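Local atomic coordinates of erythrocyte membrane protein 1 (Plasmodium falciparum, PDB entry 6S8T), a protein that probably mediates adhesion of infected red cells to host surface receptors, the piece described here being an ICAM-1-binding DBLbeta domain. Residues Ala302-Tyr313 and His426-Phe436. Residues are numbered along the deposited sequence; the frame is centred on the assembly and turned at random.
Sequences AEWFCKMQSQEY and HVDECTEQTQF
Cys-306, on helix 293-319, is joined to Cys-430 by a disulfide, SG to SG 2.0 Å, and the example illustrates how one covalent link can be framed by non-covalent contacts of different kinds. The bridge twists to a chi3 of -87°, near the relaxed right angle. Its two sulfurs meet different rings: Cys-306 SG lies at the edge of Phe-436, whereas Cys-430 SG approaches Phe-305 obliquely. The rings themselves meet obliquely, Phe-305 CD2 standing 4.0 Å from Phe-436 CZ, and Ala-302 CB and Val-427 CG1 extend this apolar patch.

One helical turn along, Gln-309 holds the loop backbone by both ends of its amide. With CG anti to the backbone N and a bend at chi2 (-86°), its OE1 accepts the N-H of Thr-431 at 3.2 Å, in the carbonyl plane and on a lone pair, while NE2 donates a weak bond to Thr-431 O and another bond to Tyr-347 of helix 335-372. Thr-431 CG2 rests on the helix, 3.6 Å from Ser-310 CA, and Thr-431 O lies over one face of the Tyr-313 ring, offset toward its rim.

Beside the bridge, Lys-307 bends at its last torsion, bringing NZ 2.8 Å from Glu-429 OE1, whose syn lone pair it meets; its bond to OE2 is weak. The Glu-303 and Glu-429 carboxylates come close, a repulsion that Lys-307 on Glu-429, and Arg-180 of helix 172-194 on Glu-303, probably relieve; Ser-177 also binds Glu-303. A disulfide tying an irregular loop to a long helix is in keeping with the Duffy-binding-like fold, a mainly helical domain cross-linked by many cysteines.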
# COMPACT_ATOMS: atom_id res chain seq x y z
N ALA A 302 8.11 -1.25 6.51
CA ALA A 302 9.39 -0.80 7.05
C ALA A 302 9.28 0.60 7.63
O ALA A 302 9.93 0.92 8.63
CB ALA A 302 10.47 -0.87 5.98
N GLU A 303 8.48 1.47 7.00
CA GLU A 303 8.33 2.83 7.51
C GLU A 303 7.65 2.83 8.88
O GLU A 303 8.10 3.52 9.81
CB GLU A 303 7.54 3.70 6.53
CG GLU A 303 7.21 5.09 7.08
CD GLU A 303 6.44 5.98 6.11
OE1 GLU A 303 5.98 5.48 5.06
OE2 GLU A 303 6.31 7.18 6.39
N TRP A 304 6.57 2.05 9.04
CA TRP A 304 5.85 2.03 10.31
C TRP A 304 6.58 1.22 11.38
O TRP A 304 6.35 1.46 12.57
CB TRP A 304 4.43 1.51 10.10
CG TRP A 304 3.56 2.55 9.47
CD1 TRP A 304 3.29 2.70 8.14
CD2 TRP A 304 2.89 3.63 10.13
NE1 TRP A 304 2.48 3.79 7.94
CE2 TRP A 304 2.22 4.38 9.15
CE3 TRP A 304 2.78 4.03 11.47
CZ2 TRP A 304 1.45 5.50 9.45
CZ3 TRP A 304 2.02 5.15 11.78
CH2 TRP A 304 1.36 5.87 10.77
N PHE A 305 7.44 0.28 10.99
CA PHE A 305 8.32 -0.35 11.98
C PHE A 305 9.31 0.66 12.54
O PHE A 305 9.61 0.64 13.74
CB PHE A 305 9.08 -1.52 11.36
CG PHE A 305 10.28 -1.94 12.17
CD1 PHE A 305 10.13 -2.72 13.31
CD2 PHE A 305 11.56 -1.53 11.81
CE1 PHE A 305 11.22 -3.10 14.07
CE2 PHE A 305 12.66 -1.90 12.57
CZ PHE A 305 12.49 -2.69 13.70
N CYS A 306 9.85 1.53 11.68
CA CYS A 306 10.82 2.52 12.15
C CYS A 306 10.17 3.57 13.05
O CYS A 306 10.82 4.07 13.97
CB CYS A 306 11.53 3.17 10.97
SG CYS A 306 12.82 2.13 10.21
N LYS A 307 8.90 3.91 12.80
CA LYS A 307 8.20 4.83 13.69
C LYS A 307 8.00 4.22 15.07
O LYS A 307 8.18 4.89 16.09
CB LYS A 307 6.86 5.24 13.09
CG LYS A 307 6.95 6.15 11.88
CD LYS A 307 5.57 6.52 11.36
CE LYS A 307 5.64 7.65 10.35
NZ LYS A 307 6.16 8.91 10.97
N MET A 308 7.61 2.94 15.12
CA MET A 308 7.48 2.25 16.40
C MET A 308 8.83 2.11 17.09
O MET A 308 8.95 2.36 18.29
CB MET A 308 6.84 0.87 16.18
CG MET A 308 6.70 0.01 17.44
SD MET A 308 8.16 -0.97 17.85
CE MET A 308 8.47 -1.79 16.29
N GLN A 309 9.86 1.71 16.34
CA GLN A 309 11.19 1.53 16.92
C GLN A 309 11.73 2.83 17.49
O GLN A 309 12.29 2.85 18.59
CB GLN A 309 12.15 0.96 15.87
CG GLN A 309 13.51 0.52 16.41
CD GLN A 309 14.52 1.66 16.48
OE1 GLN A 309 14.43 2.64 15.74
NE2 GLN A 309 15.49 1.53 17.38
N SER A 310 11.56 3.93 16.75
CA SER A 310 12.06 5.22 17.22
C SER A 310 11.34 5.67 18.48
O SER A 310 11.95 6.26 19.38
CB SER A 310 11.91 6.26 16.11
OG SER A 310 12.47 7.51 16.49
N GLN A 311 10.03 5.39 18.58
CA GLN A 311 9.28 5.79 19.77
C GLN A 311 9.69 4.97 20.98
O GLN A 311 9.84 5.50 22.09
CB GLN A 311 7.78 5.66 19.51
CG GLN A 311 6.89 6.13 20.66
CD GLN A 311 5.41 6.04 20.32
OE1 GLN A 311 4.79 4.99 20.50
NE2 GLN A 311 4.85 7.14 19.83
N GLU A 312 9.89 3.66 20.80
CA GLU A 312 10.37 2.82 21.90
C GLU A 312 11.79 3.18 22.29
O GLU A 312 12.15 3.10 23.47
CB GLU A 312 10.29 1.34 21.51
CG GLU A 312 8.88 0.81 21.39
CD GLU A 312 8.09 0.96 22.67
OE1 GLU A 312 7.32 1.94 22.78
OE2 GLU A 312 8.24 0.11 23.56
N TYR A 313 12.62 3.58 21.32
CA TYR A 313 13.99 3.95 21.63
C TYR A 313 14.05 5.21 22.48
O TYR A 313 14.90 5.33 23.36
CB TYR A 313 14.79 4.13 20.33
CG TYR A 313 16.29 4.11 20.52
CD1 TYR A 313 17.00 2.92 20.46
CD2 TYR A 313 17.00 5.29 20.74
CE1 TYR A 313 18.38 2.90 20.62
CE2 TYR A 313 18.37 5.28 20.91
CZ TYR A 313 19.05 4.08 20.85
OH TYR A 313 20.42 4.06 21.01
N HIS A 426 11.89 4.34 2.96
CA HIS A 426 12.02 5.58 3.72
C HIS A 426 12.19 5.18 5.19
O HIS A 426 11.22 5.07 5.93
CB HIS A 426 10.82 6.48 3.51
CG HIS A 426 10.61 6.87 2.08
ND1 HIS A 426 10.10 6.00 1.14
CD2 HIS A 426 10.85 8.03 1.43
CE1 HIS A 426 10.02 6.62 -0.03
NE2 HIS A 426 10.47 7.85 0.12
N VAL A 427 13.44 4.94 5.59
CA VAL A 427 13.74 4.44 6.92
C VAL A 427 14.62 5.43 7.66
O VAL A 427 15.44 5.04 8.51
CB VAL A 427 14.40 3.05 6.85
CG1 VAL A 427 13.39 2.01 6.36
CG2 VAL A 427 15.61 3.08 5.93
N ASP A 428 14.46 6.72 7.37
CA ASP A 428 15.23 7.74 8.06
C ASP A 428 14.80 7.90 9.52
O ASP A 428 15.54 8.49 10.31
CB ASP A 428 15.11 9.08 7.34
CG ASP A 428 15.73 9.06 5.96
OD1 ASP A 428 16.57 8.17 5.69
OD2 ASP A 428 15.38 9.93 5.13
N GLU A 429 13.62 7.40 9.89
CA GLU A 429 13.13 7.56 11.25
C GLU A 429 13.64 6.49 12.20
O GLU A 429 13.54 6.66 13.42
CB GLU A 429 11.60 7.59 11.27
CG GLU A 429 11.01 8.66 10.37
CD GLU A 429 9.49 8.69 10.40
OE1 GLU A 429 8.92 8.70 11.51
OE2 GLU A 429 8.87 8.69 9.31
N CYS A 430 14.18 5.39 11.68
CA CYS A 430 14.88 4.43 12.52
C CYS A 430 16.10 5.09 13.15
O CYS A 430 16.90 5.74 12.46
CB CYS A 430 15.30 3.20 11.70
SG CYS A 430 14.14 1.80 11.73
N THR A 431 16.24 4.95 14.47
CA THR A 431 17.32 5.60 15.22
C THR A 431 18.30 4.55 15.72
O THR A 431 17.90 3.60 16.40
CB THR A 431 16.76 6.43 16.38
OG1 THR A 431 17.82 6.78 17.28
CG2 THR A 431 15.68 5.67 17.13
N GLU A 432 19.57 4.70 15.34
CA GLU A 432 20.68 3.85 15.76
C GLU A 432 20.59 2.43 15.20
O GLU A 432 21.62 1.81 14.92
CB GLU A 432 20.77 3.80 17.29
CG GLU A 432 21.11 5.14 17.93
CD GLU A 432 22.48 5.65 17.55
OE1 GLU A 432 23.38 4.82 17.27
OE2 GLU A 432 22.67 6.88 17.51
N GLN A 433 19.38 1.91 15.02
CA GLN A 433 19.16 0.57 14.47
C GLN A 433 18.51 0.76 13.10
O GLN A 433 17.28 0.76 12.98
CB GLN A 433 18.31 -0.27 15.41
CG GLN A 433 18.70 -0.17 16.88
CD GLN A 433 20.12 -0.61 17.15
OE1 GLN A 433 20.82 -0.02 17.97
NE2 GLN A 433 20.56 -1.66 16.46
N THR A 434 19.34 0.91 12.07
CA THR A 434 18.87 1.30 10.75
C THR A 434 19.13 0.27 9.65
O THR A 434 18.52 0.38 8.58
CB THR A 434 19.52 2.63 10.33
OG1 THR A 434 20.94 2.46 10.23
CG2 THR A 434 19.23 3.71 11.36
N GLN A 435 20.00 -0.71 9.88
CA GLN A 435 20.37 -1.68 8.86
C GLN A 435 19.43 -2.88 8.93
O GLN A 435 19.37 -3.58 9.94
CB GLN A 435 21.82 -2.11 9.04
CG GLN A 435 22.32 -3.08 7.99
CD GLN A 435 23.79 -3.40 8.14
OE1 GLN A 435 24.60 -2.51 8.38
NE2 GLN A 435 24.14 -4.67 8.01
N PHE A 436 18.70 -3.12 7.83
CA PHE A 436 17.71 -4.19 7.79
C PHE A 436 18.31 -5.56 7.49
O PHE A 436 17.59 -6.56 7.55
CB PHE A 436 16.62 -3.86 6.77
CG PHE A 436 15.51 -3.01 7.32
CD1 PHE A 436 15.72 -1.67 7.61
CD2 PHE A 436 14.25 -3.55 7.54
CE1 PHE A 436 14.70 -0.89 8.12
CE2 PHE A 436 13.22 -2.76 8.05
CZ PHE A 436 13.45 -1.43 8.34